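Local coordinates for Di-haem cytochrome c peroxidase family protein (Burkholderia thailandensis E264, PDB 6NX0) that carries two covalently bound c-type hemes and probably acts as a peroxidase, with an unusually stable bis-Fe(IV) state, at residues A113-C122 and M212-K223; R130-L141 and R373-F381. All coordinates share one frame; numbering follows the deposited sequence.

Contact 1 of 2, residues A113-C122 and M212-K223. With HEC (heme c), chain B; NO3 (nitrate ion), chain H.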
loop_
_atom_site.group_PDB
_atom_site.type_symbol
_atom_site.label_atom_id
_atom_site.label_comp_id
_atom_site.label_asym_id
_atom_site.label_seq_id
_atom_site.Cartn_x
_atom_site.Cartn_y
_atom_site.Cartn_z
ATOM N N ALA A 113 5.822 21.646 -10.000
ATOM C CA ALA A 113 5.435 22.012 -11.351
ATOM C C ALA A 113 4.817 20.855 -12.117
ATOM O O ALA A 113 4.291 21.071 -13.215
ATOM C CB ALA A 113 6.654 22.528 -12.128
ATOM N N LEU A 114 4.846 19.643 -11.569
ATOM C CA LEU A 114 4.429 18.450 -12.287
ATOM C C LEU A 114 2.942 18.147 -12.128
ATOM O O LEU A 114 2.530 16.983 -12.246
ATOM C CB LEU A 114 5.266 17.259 -11.827
ATOM C CG LEU A 114 6.786 17.434 -11.995
ATOM C CD1 LEU A 114 7.508 16.124 -11.700
ATOM C CD2 LEU A 114 7.133 17.954 -13.383
ATOM N N SER A 115 2.143 19.147 -11.803
ATOM C CA SER A 115 0.701 19.011 -11.755
ATOM C C SER A 115 0.050 20.111 -12.583
ATOM O O SER A 115 0.677 21.110 -12.962
ATOM C CB SER A 115 0.196 19.082 -10.320
ATOM O OG SER A 115 0.525 20.324 -9.711
ATOM N N GLU A 116 -1.240 19.922 -12.841
ATOM C CA GLU A 116 -2.075 20.941 -13.463
ATOM C C GLU A 116 -3.346 21.100 -12.645
ATOM O O GLU A 116 -4.120 20.139 -12.538
ATOM C CB GLU A 116 -2.430 20.546 -14.893
ATOM C CG GLU A 116 -1.250 20.536 -15.847
ATOM C CD GLU A 116 -0.643 21.919 -16.048
ATOM O OE1 GLU A 116 -1.352 22.940 -15.853
ATOM O OE2 GLU A 116 0.548 21.981 -16.400
ATOM N N PRO A 117 -3.624 22.277 -12.076
ATOM C CA PRO A 117 -2.754 23.448 -12.011
ATOM C C PRO A 117 -1.504 23.134 -11.221
ATOM O O PRO A 117 -1.480 22.160 -10.446
ATOM C CB PRO A 117 -3.616 24.504 -11.298
ATOM C CG PRO A 117 -4.999 23.984 -11.315
ATOM C CD PRO A 117 -4.933 22.509 -11.444
ATOM N N ARG A 118 -0.462 23.946 -11.391
ATOM C CA ARG A 118 0.782 23.751 -10.659
ATOM C C ARG A 118 0.543 23.835 -9.157
ATOM O O ARG A 118 -0.411 24.471 -8.680
ATOM C CB ARG A 118 1.812 24.809 -11.080
ATOM N N GLY A 119 1.438 23.192 -8.398
ATOM C CA GLY A 119 1.413 23.283 -6.958
ATOM C C GLY A 119 1.389 21.964 -6.218
ATOM O O GLY A 119 1.589 21.931 -5.003
ATOM N N MET A 120 1.154 20.879 -6.934
ATOM C CA MET A 120 1.077 19.548 -6.345
ATOM C C MET A 120 2.265 18.725 -6.830
ATOM O O MET A 120 2.515 18.629 -8.035
ATOM C CB MET A 120 -0.253 18.888 -6.720
ATOM C CG MET A 120 -0.274 17.384 -6.569
ATOM S SD MET A 120 -1.939 16.690 -6.635
ATOM C CE MET A 120 -2.467 17.032 -4.979
ATOM N N SER A 121 3.038 18.192 -5.888
ATOM C CA SER A 121 4.118 17.257 -6.156
ATOM C C SER A 121 3.705 15.884 -5.629
ATOM O O SER A 121 2.677 15.733 -4.961
ATOM C CB SER A 121 5.399 17.705 -5.471
ATOM O OG SER A 121 5.241 17.614 -4.064
ATOM N N CYS A 122 4.549 14.884 -5.875
ATOM C CA CYS A 122 4.336 13.587 -5.237
ATOM C C CYS A 122 4.174 13.727 -3.731
ATOM O O CYS A 122 3.363 13.024 -3.108
ATOM C CB CYS A 122 5.511 12.647 -5.509
ATOM S SG CYS A 122 5.985 12.420 -7.231
ATOM N N MET A 212 -2.651 14.289 -10.282
ATOM C CA MET A 212 -1.839 15.417 -10.728
ATOM C C MET A 212 -2.338 16.046 -12.023
ATOM O O MET A 212 -1.981 17.189 -12.297
ATOM C CB MET A 212 -0.386 14.985 -10.877
ATOM C CG MET A 212 0.154 14.337 -9.599
ATOM S SD MET A 212 1.840 13.739 -9.639
ATOM C CE MET A 212 2.764 15.265 -9.408
ATOM N N ASN A 213 -3.134 15.329 -12.825
ATOM C CA ASN A 213 -3.917 15.925 -13.920
ATOM C C ASN A 213 -3.069 16.547 -15.034
ATOM O O ASN A 213 -3.479 17.516 -15.686
ATOM C CB ASN A 213 -4.873 16.970 -13.354
ATOM C CG ASN A 213 -5.842 17.487 -14.369
ATOM O OD1 ASN A 213 -6.378 16.746 -15.185
ATOM N ND2 ASN A 213 -6.086 18.792 -14.307
ATOM N N ASN A 214 -1.908 15.992 -15.330
ATOM C CA ASN A 214 -1.279 16.363 -16.595
ATOM C C ASN A 214 -2.089 15.784 -17.748
ATOM O O ASN A 214 -2.627 14.677 -17.668
ATOM C CB ASN A 214 0.168 15.889 -16.642
ATOM C CG ASN A 214 1.020 16.550 -15.580
ATOM O OD1 ASN A 214 1.295 17.744 -15.646
ATOM N ND2 ASN A 214 1.391 15.797 -14.572
ATOM N N ALA A 215 -2.188 16.545 -18.842
ATOM C CA ALA A 215 -3.135 16.193 -19.890
ATOM C C ALA A 215 -2.694 14.963 -20.675
ATOM O O ALA A 215 -3.529 14.168 -21.126
ATOM C CB ALA A 215 -3.311 17.393 -20.828
ATOM N N SER A 216 -1.391 14.791 -20.850
ATOM C CA SER A 216 -0.825 13.743 -21.669
ATOM C C SER A 216 0.670 13.744 -21.438
ATOM O O SER A 216 1.230 14.722 -20.936
ATOM C CB SER A 216 -1.094 13.977 -23.153
ATOM O OG SER A 216 -0.345 15.105 -23.585
ATOM N N ALA A 217 1.311 12.650 -21.834
ATOM C CA ALA A 217 2.771 12.615 -21.801
ATOM C C ALA A 217 3.373 13.699 -22.684
ATOM O O ALA A 217 4.410 14.280 -22.338
ATOM C CB ALA A 217 3.280 11.242 -22.228
ATOM N N ALA A 218 2.752 13.986 -23.833
ATOM C CA ALA A 218 3.268 15.032 -24.710
ATOM C C ALA A 218 3.233 16.396 -24.038
ATOM O O ALA A 218 4.174 17.201 -24.176
ATOM C CB ALA A 218 2.468 15.054 -26.010
ATOM N N ALA A 219 2.139 16.698 -23.329
ATOM C CA ALA A 219 2.039 17.967 -22.625
ATOM C C ALA A 219 3.054 18.036 -21.494
ATOM O O ALA A 219 3.701 19.070 -21.289
ATOM C CB ALA A 219 0.616 18.145 -22.083
ATOM N N LEU A 220 3.175 16.955 -20.732
ATOM C CA LEU A 220 4.102 16.967 -19.607
ATOM C C LEU A 220 5.528 17.120 -20.092
ATOM O O LEU A 220 6.326 17.841 -19.479
ATOM C CB LEU A 220 3.940 15.693 -18.788
ATOM C CG LEU A 220 4.895 15.541 -17.594
ATOM C CD1 LEU A 220 4.670 16.692 -16.585
ATOM C CD2 LEU A 220 4.760 14.177 -16.943
ATOM N N MET A 221 5.870 16.441 -21.184
ATOM C CA MET A 221 7.215 16.541 -21.747
ATOM C C MET A 221 7.551 17.976 -22.093
ATOM O O MET A 221 8.638 18.469 -21.769
ATOM C CB MET A 221 7.307 15.658 -22.992
ATOM C CG MET A 221 8.584 15.780 -23.794
ATOM S SD MET A 221 8.419 14.965 -25.385
ATOM C CE MET A 221 7.443 16.170 -26.287
ATOM N N ARG A 222 6.627 18.665 -22.769
ATOM C CA ARG A 222 6.871 20.036 -23.177
ATOM C C ARG A 222 7.021 20.937 -21.973
ATOM O O ARG A 222 7.888 21.812 -21.945
ATOM C CB ARG A 222 5.735 20.536 -24.059
ATOM C CG ARG A 222 5.769 19.982 -25.475
ATOM C CD ARG A 222 4.488 20.319 -26.244
ATOM N NE ARG A 222 4.687 20.066 -27.672
ATOM C CZ ARG A 222 4.667 18.861 -28.231
ATOM N NH1 ARG A 222 4.460 17.773 -27.494
ATOM N NH2 ARG A 222 4.854 18.744 -29.542
ATOM N N LYS A 223 6.195 20.718 -20.952
ATOM C CA LYS A 223 6.300 21.509 -19.739
ATOM C C LYS A 223 7.654 21.301 -19.059
ATOM O O LYS A 223 8.361 22.266 -18.734
ATOM C CB LYS A 223 5.147 21.139 -18.809
ATOM C CG LYS A 223 5.211 21.871 -17.475
ATOM C CD LYS A 223 3.929 21.698 -16.676
ATOM C CE LYS A 223 3.628 20.259 -16.296
ATOM N NZ LYS A 223 2.474 20.198 -15.339
HETATM FE FE HEC B . 1.192 8.038 -5.112
HETATM C CHA HEC B . 0.219 4.748 -4.624
HETATM C CHB HEC B . 4.317 6.979 -5.912
HETATM C CHC HEC B . 1.892 11.098 -6.516
HETATM C CHD HEC B . -2.015 9.117 -4.468
HETATM N NA HEC B . 2.107 6.225 -5.152
HETATM C C1A HEC B . 1.528 4.989 -4.951
HETATM C C2A HEC B . 2.545 3.982 -5.080
HETATM C C3A HEC B . 3.700 4.615 -5.328
HETATM C C4A HEC B . 3.432 6.023 -5.475
HETATM C CMA HEC B . 5.047 3.973 -5.639
HETATM C CAA HEC B . 2.311 2.465 -4.954
HETATM C CBA HEC B . 2.624 2.001 -3.542
HETATM C CGA HEC B . 2.269 0.558 -3.295
HETATM O O1A HEC B . 2.667 0.072 -2.196
HETATM O O2A HEC B . 1.491 -0.038 -4.102
HETATM N NB HEC B . 2.772 8.887 -6.059
HETATM C C1B HEC B . 3.980 8.249 -6.309
HETATM C C2B HEC B . 4.835 9.175 -7.001
HETATM C C3B HEC B . 4.138 10.284 -7.267
HETATM C C4B HEC B . 2.845 10.132 -6.643
HETATM C CMB HEC B . 6.275 8.858 -7.417
HETATM C CAB HEC B . 4.605 11.579 -7.963
HETATM C CBB HEC B . 4.885 11.289 -9.459
HETATM N NC HEC B . 0.152 9.764 -5.407
HETATM C C1C HEC B . 0.659 10.930 -5.967
HETATM C C2C HEC B . -0.295 11.979 -5.686
HETATM C C3C HEC B . -1.373 11.465 -5.087
HETATM C C4C HEC B . -1.121 10.047 -4.931
HETATM C CMC HEC B . -0.024 13.471 -5.939
HETATM C CAC HEC B . -2.461 12.233 -4.315
HETATM C CBC HEC B . -3.363 13.041 -5.257
HETATM N ND HEC B . -0.537 7.112 -4.588
HETATM C C1D HEC B . -1.756 7.775 -4.346
HETATM C C2D HEC B . -2.764 6.777 -4.092
HETATM C C3D HEC B . -2.102 5.451 -4.206
HETATM C C4D HEC B . -0.723 5.724 -4.507
HETATM C CMD HEC B . -4.242 7.044 -3.887
HETATM C CAD HEC B . -2.763 4.067 -4.069
HETATM C CBD HEC B . -3.585 3.855 -5.320
HETATM C CGD HEC B . -3.991 2.408 -5.534
HETATM O O1D HEC B . -3.647 1.558 -4.684
HETATM O O2D HEC B . -4.728 2.182 -6.535
HETATM N N NO3 H . 0.495 19.304 -18.738
HETATM O O1 NO3 H . 1.166 18.270 -18.576
HETATM O O2 NO3 H . -0.779 19.241 -18.957
HETATM O O3 NO3 H . 1.129 20.400 -18.722
HETATM O O HOH W 1 0.394 7.482 -7.073
#

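Contact 2 of 2, residues R130-L141 and R373-F381. With HEC (heme c), chain C.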
loop_
_atom_site.group_PDB
_atom_site.type_symbol
_atom_site.label_atom_id
_atom_site.label_comp_id
_atom_site.label_asym_id
_atom_site.label_seq_id
_atom_site.Cartn_x
_atom_site.Cartn_y
_atom_site.Cartn_z
ATOM N N ARG A 130 5.357 12.294 7.393
ATOM C CA ARG A 130 4.405 11.267 7.823
ATOM C C ARG A 130 4.697 9.966 7.078
ATOM O O ARG A 130 3.804 9.337 6.504
ATOM C CB ARG A 130 2.949 11.721 7.602
ATOM C CG ARG A 130 1.865 10.884 8.335
ATOM C CD ARG A 130 0.445 11.305 7.971
ATOM N NE ARG A 130 0.211 12.688 8.348
ATOM C CZ ARG A 130 -0.236 13.090 9.523
ATOM N NH1 ARG A 130 -0.382 14.389 9.762
ATOM N NH2 ARG A 130 -0.546 12.223 10.470
ATOM N N ALA A 131 5.970 9.550 7.072
ATOM C CA ALA A 131 6.391 8.270 6.486
ATOM C C ALA A 131 5.983 8.148 5.021
ATOM O O ALA A 131 5.732 7.047 4.516
ATOM C CB ALA A 131 5.848 7.087 7.286
ATOM N N PHE A 132 5.937 9.285 4.325
ATOM C CA PHE A 132 5.567 9.316 2.909
ATOM C C PHE A 132 4.171 8.740 2.699
ATOM O O PHE A 132 3.856 8.188 1.648
ATOM C CB PHE A 132 6.632 8.620 2.052
ATOM C CG PHE A 132 7.938 9.349 2.053
ATOM C CD1 PHE A 132 8.886 9.130 3.045
ATOM C CD2 PHE A 132 8.195 10.311 1.093
ATOM C CE1 PHE A 132 10.092 9.841 3.067
ATOM C CE2 PHE A 132 9.388 11.010 1.090
ATOM C CZ PHE A 132 10.340 10.785 2.096
ATOM N N ALA A 133 3.303 8.937 3.681
ATOM C CA ALA A 133 1.876 8.703 3.605
ATOM C C ALA A 133 1.156 10.044 3.561
ATOM O O ALA A 133 1.749 11.079 3.876
ATOM C CB ALA A 133 1.410 7.903 4.829
ATOM N N PRO A 134 -0.116 10.083 3.186
ATOM C CA PRO A 134 -0.738 11.392 2.971
ATOM C C PRO A 134 -1.057 12.124 4.262
ATOM O O PRO A 134 -1.557 11.552 5.238
ATOM C CB PRO A 134 -2.015 11.063 2.181
ATOM C CG PRO A 134 -2.284 9.650 2.457
ATOM C CD PRO A 134 -0.953 8.993 2.633
ATOM N N THR A 135 -0.771 13.421 4.241
ATOM C CA THR A 135 -1.374 14.373 5.155
ATOM C C THR A 135 -2.527 15.006 4.376
ATOM O O THR A 135 -2.305 15.709 3.383
ATOM C CB THR A 135 -0.347 15.392 5.644
ATOM O OG1 THR A 135 0.636 14.705 6.429
ATOM C CG2 THR A 135 -1.008 16.452 6.466
ATOM N N LEU A 136 -3.747 14.655 4.759
ATOM C CA LEU A 136 -4.937 15.004 3.992
ATOM C C LEU A 136 -5.280 16.485 4.106
ATOM O O LEU A 136 -5.111 17.109 5.161
ATOM C CB LEU A 136 -6.115 14.169 4.475
ATOM C CG LEU A 136 -5.984 12.652 4.290
ATOM C CD1 LEU A 136 -7.174 11.962 4.939
ATOM C CD2 LEU A 136 -5.873 12.261 2.807
ATOM N N SER A 137 -5.763 17.043 3.000
ATOM C CA SER A 137 -6.216 18.415 2.960
ATOM C C SER A 137 -7.476 18.573 3.806
ATOM O O SER A 137 -8.144 17.598 4.140
ATOM C CB SER A 137 -6.521 18.818 1.522
ATOM O OG SER A 137 -7.680 18.121 1.094
ATOM N N PRO A 138 -7.867 19.807 4.128
ATOM C CA PRO A 138 -9.137 19.978 4.853
ATOM C C PRO A 138 -10.341 19.401 4.122
ATOM O O PRO A 138 -11.186 18.752 4.751
ATOM C CB PRO A 138 -9.232 21.503 5.022
ATOM C CG PRO A 138 -7.812 21.959 4.995
ATOM C CD PRO A 138 -7.128 21.078 3.994
ATOM N N ALA A 139 -10.450 19.599 2.806
ATOM C CA ALA A 139 -11.595 19.043 2.099
ATOM C C ALA A 139 -11.569 17.524 2.132
ATOM O O ALA A 139 -12.618 16.877 2.186
ATOM C CB ALA A 139 -11.620 19.536 0.659
ATOM N N ALA A 140 -10.376 16.937 2.085
ATOM C CA ALA A 140 -10.284 15.481 2.143
ATOM C C ALA A 140 -10.710 14.964 3.506
ATOM O O ALA A 140 -11.447 13.978 3.598
ATOM C CB ALA A 140 -8.862 15.039 1.814
ATOM N N LEU A 141 -10.244 15.610 4.570
ATOM C CA LEU A 141 -10.650 15.229 5.918
ATOM C C LEU A 141 -12.152 15.357 6.117
ATOM O O LEU A 141 -12.768 14.517 6.795
ATOM C CB LEU A 141 -9.917 16.090 6.932
ATOM C CG LEU A 141 -8.446 15.801 7.107
ATOM C CD1 LEU A 141 -7.825 16.897 7.926
ATOM C CD2 LEU A 141 -8.278 14.437 7.792
ATOM N N ARG A 373 3.967 -1.220 8.787
ATOM C CA ARG A 373 4.909 -0.268 9.365
ATOM C C ARG A 373 4.368 1.143 9.190
ATOM O O ARG A 373 3.857 1.505 8.131
ATOM C CB ARG A 373 6.287 -0.405 8.731
ATOM C CG ARG A 373 6.955 -1.724 9.150
ATOM C CD ARG A 373 8.196 -2.039 8.380
ATOM N NE ARG A 373 8.975 -3.130 8.984
ATOM C CZ ARG A 373 9.847 -2.968 9.969
ATOM N NH1 ARG A 373 10.024 -1.766 10.512
ATOM N NH2 ARG A 373 10.513 -4.010 10.445
ATOM N N ASN A 374 4.477 1.928 10.262
ATOM C CA ASN A 374 3.982 3.303 10.367
ATOM C C ASN A 374 2.475 3.418 10.244
ATOM O O ASN A 374 1.957 4.527 10.051
ATOM C CB ASN A 374 4.688 4.220 9.376
ATOM C CG ASN A 374 6.147 4.299 9.673
ATOM O OD1 ASN A 374 6.532 4.852 10.721
ATOM N ND2 ASN A 374 6.970 3.737 8.802
ATOM N N VAL A 375 1.740 2.319 10.438
ATOM C CA VAL A 375 0.279 2.386 10.312
ATOM C C VAL A 375 -0.323 3.361 11.310
ATOM O O VAL A 375 -1.318 4.033 11.013
ATOM C CB VAL A 375 -0.328 0.968 10.433
ATOM C CG1 VAL A 375 -0.167 0.405 11.836
ATOM C CG2 VAL A 375 -1.805 0.964 9.965
ATOM N N ALA A 376 0.288 3.502 12.494
ATOM C CA ALA A 376 -0.355 4.261 13.562
ATOM C C ALA A 376 -0.304 5.777 13.369
ATOM O O ALA A 376 -0.887 6.501 14.185
ATOM C CB ALA A 376 0.291 3.888 14.897
ATOM N N ILE A 377 0.353 6.286 12.320
ATOM C CA ILE A 377 0.389 7.720 12.034
ATOM C C ILE A 377 -0.511 8.094 10.872
ATOM O O ILE A 377 -0.588 9.285 10.519
ATOM C CB ILE A 377 1.825 8.227 11.777
ATOM C CG1 ILE A 377 2.400 7.708 10.451
ATOM C CG2 ILE A 377 2.743 7.877 12.939
ATOM C CD1 ILE A 377 3.772 8.234 10.124
ATOM N N LYS A 378 -1.214 7.132 10.281
ATOM C CA LYS A 378 -2.090 7.441 9.161
ATOM C C LYS A 378 -3.361 8.129 9.644
ATOM O O LYS A 378 -3.853 7.882 10.744
ATOM C CB LYS A 378 -2.458 6.169 8.394
ATOM C CG LYS A 378 -1.286 5.493 7.723
ATOM C CD LYS A 378 -1.591 4.066 7.352
ATOM C CE LYS A 378 -2.682 3.936 6.299
ATOM N NZ LYS A 378 -2.120 3.925 4.924
ATOM N N GLU A 379 -3.900 8.995 8.792
ATOM C CA GLU A 379 -5.139 9.703 9.093
ATOM C C GLU A 379 -6.393 8.924 8.714
ATOM O O GLU A 379 -7.475 9.221 9.240
ATOM C CB GLU A 379 -5.139 11.071 8.399
ATOM C CG GLU A 379 -4.073 12.005 8.962
ATOM C CD GLU A 379 -4.033 13.348 8.279
ATOM O OE1 GLU A 379 -4.412 13.443 7.100
ATOM O OE2 GLU A 379 -3.626 14.329 8.930
ATOM N N SER A 380 -6.276 7.936 7.825
ATOM C CA SER A 380 -7.379 7.054 7.477
ATOM C C SER A 380 -6.782 5.740 7.016
ATOM O O SER A 380 -5.601 5.662 6.660
ATOM C CB SER A 380 -8.305 7.667 6.416
ATOM O OG SER A 380 -7.609 7.839 5.201
ATOM N N PHE A 381 -7.628 4.706 7.027
ATOM C CA PHE A 381 -7.180 3.326 6.919
ATOM C C PHE A 381 -7.998 2.560 5.895
ATOM O O PHE A 381 -9.177 2.844 5.666
ATOM C CB PHE A 381 -7.255 2.597 8.290
ATOM C CG PHE A 381 -6.467 3.294 9.352
ATOM C CD1 PHE A 381 -5.125 3.004 9.557
ATOM C CD2 PHE A 381 -7.050 4.294 10.090
ATOM C CE1 PHE A 381 -4.391 3.702 10.510
ATOM C CE2 PHE A 381 -6.327 4.989 11.025
ATOM C CZ PHE A 381 -5.000 4.702 11.229
HETATM FE FE HEC C . -5.129 -6.896 7.806
HETATM C CHA HEC C . -5.463 -4.047 5.930
HETATM C CHB HEC C . -4.473 -4.998 10.591
HETATM C CHC HEC C . -5.446 -9.666 9.805
HETATM C CHD HEC C . -5.405 -8.853 5.024
HETATM N NA HEC C . -4.939 -4.909 8.172
HETATM C C1A HEC C . -5.073 -3.908 7.228
HETATM C C2A HEC C . -4.971 -2.654 7.927
HETATM C C3A HEC C . -4.598 -2.918 9.184
HETATM C C4A HEC C . -4.575 -4.347 9.370
HETATM C CMA HEC C . -4.445 -1.925 10.333
HETATM C CAA HEC C . -5.019 -1.261 7.257
HETATM C CBA HEC C . -3.638 -0.820 6.805
HETATM C CGA HEC C . -3.595 0.474 6.028
HETATM O O1A HEC C . -2.476 0.758 5.502
HETATM O O2A HEC C . -4.661 1.055 5.682
HETATM N NB HEC C . -4.965 -7.280 9.781
HETATM C C1B HEC C . -4.627 -6.346 10.763
HETATM C C2B HEC C . -4.596 -7.027 12.045
HETATM C C3B HEC C . -4.930 -8.302 11.859
HETATM C C4B HEC C . -5.119 -8.489 10.427
HETATM C CMB HEC C . -4.179 -6.343 13.373
HETATM C CAB HEC C . -5.165 -9.413 12.914
HETATM C CBB HEC C . -6.296 -9.006 13.886
HETATM N NC HEC C . -5.300 -8.881 7.481
HETATM C C1C HEC C . -5.488 -9.847 8.450
HETATM C C2C HEC C . -5.668 -11.104 7.779
HETATM C C3C HEC C . -5.559 -10.901 6.460
HETATM C C4C HEC C . -5.363 -9.488 6.238
HETATM C CMC HEC C . -5.838 -12.424 8.564
HETATM C CAC HEC C . -5.430 -11.971 5.364
HETATM C CBC HEC C . -6.736 -12.793 5.334
HETATM N ND HEC C . -5.331 -6.505 5.840
HETATM C C1D HEC C . -5.446 -7.492 4.855
HETATM C C2D HEC C . -5.816 -6.852 3.627
HETATM C C3D HEC C . -5.928 -5.404 3.909
HETATM C C4D HEC C . -5.562 -5.247 5.291
HETATM C CMD HEC C . -6.067 -7.506 2.272
HETATM C CAD HEC C . -6.340 -4.303 2.922
HETATM C CBD HEC C . -7.854 -4.237 2.901
HETATM C CGD HEC C . -8.336 -2.958 2.265
HETATM O O1D HEC C . -7.504 -2.046 2.036
HETATM O O2D HEC C . -9.586 -2.797 2.153
HETATM O O HOH W 2 -2.778 9.190 6.133
HETATM O O HOH W 3 -4.278 16.570 7.710
#

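Contact 1 of 2, residues A113-C122 and M212-K223
Lys223 and Glu116 close a largely polar contact in the first heme region, where the loop running into the heme-binding Cys122 lies against helix 217-225 and the loop before it. One backbone bond joins the two segments: Glu116 N donates to Met212 O at 2.9 Å. Two asparagine amides then reach back to the first loop. The ND2 of Asn213 gives a hydrogen to Glu116 O at 3.0 Å, and Asn214 ND2 gives one to Leu114 O at 2.8 Å; each oxygen lies close to the amide plane, whereas each nitrogen sits well above the plane of the carbonyl it meets. Ser150 OG also bonds Glu116 O, and Asn214 ND2 also bonds Leu206 O. Lys223, its chain bent at chi3 (62°), brings NZ to Ala113 O (2.9 Å, in the carbonyl plane), to Asn214 OD1 (2.7 Å) and to Glu116 OE2 (2.8 Å). The last is a salt bridge on the anti side of the carboxylate, the two side chains coming from opposite directions. On the heme side, chi3 of 79° tucks Met212 CE against Leu114 O, 3.3 Å away, with Leu114 CB beside it, while Met212 CG and the Met120 sulfur pack on the heme methyl CMC. Cys122 SG is bonded to heme CAB, opening the c-type CXXCH motif completed by Cys125 and the axial ligand His126. A nitrate, probably from the crystallisation liquor, accepts from Ala215 N. Gripped by one carboxylate and two neutral oxygens, the lysine ammonium ties the helix to both loops, and its charge probably helps to hold Glu116 ionised beside the anion.

Contact 2 of 2, residues R130-L141 and R373-F381
Arg130 opens the first segment and meets Ile377 and Glu379 in different ways. Its chain, bent at chi3 (-61°), slides along Ile377 in the opposite sense and lays the guanidinium so that NH2 donates in plane to Ile377 O, at 2.9 Å and almost head-on to the carbonyl. At another edge NE donates to Thr135 OG1 at 2.8 Å, and these two bonds fix the rotation of the flat group. Glu379 crosses the arginine at about a right angle and puts OE2 over one face, 3.3 Å from NH1: the attraction is one of charge, since no N-H points at that oxygen, and NH1 itself donates to Ala475 O. Next along, the Ala131 methyl CB touches both Ile377 CD1 and Asn374 CG, each at 3.7 Å; the Asn374 amide oxygen accepts from Asp459 N. Phe132 O receives a bond from His126, the axial ligand of the first heme. Pro134 O is joined to Glu379 N through a water. Thr135, also bonded to Asp127, passes the chain on to Leu136, whose N donates to Glu379 OE1 at 2.7 Å on the syn side. A second water donates to Leu136 O and to Glu379 OE2, so both carboxylate oxygens are engaged. Ser137 caps helix 138-142 by accepting from Ala140 N. With Lys378 weakly bonded to a propionate of the second heme, the arrangement belongs to the interface between the two cytochrome c regions of a diheme peroxidase.

Contact 2 is buried near the middle of the chain, whereas contact 1 lies farther out and is only partly buried; their centres are 24 Å apart and they do not touch. Contact 1 joins two parts of the same heme region, while contact 2 bridges the two cytochrome c regions, so the pair illustrates how one fold uses loops both within a unit and between units. Segment 113-122 ends on an attaching cysteine of the first heme, 130-141 follows soon after its axial His126, and 373-381 approaches the second heme. A glutamate paired with a basic residue serves each, but Lys223 donates to its glutamate, whereas Arg130 spends its N-H groups on other oxygens and waters complete the joint.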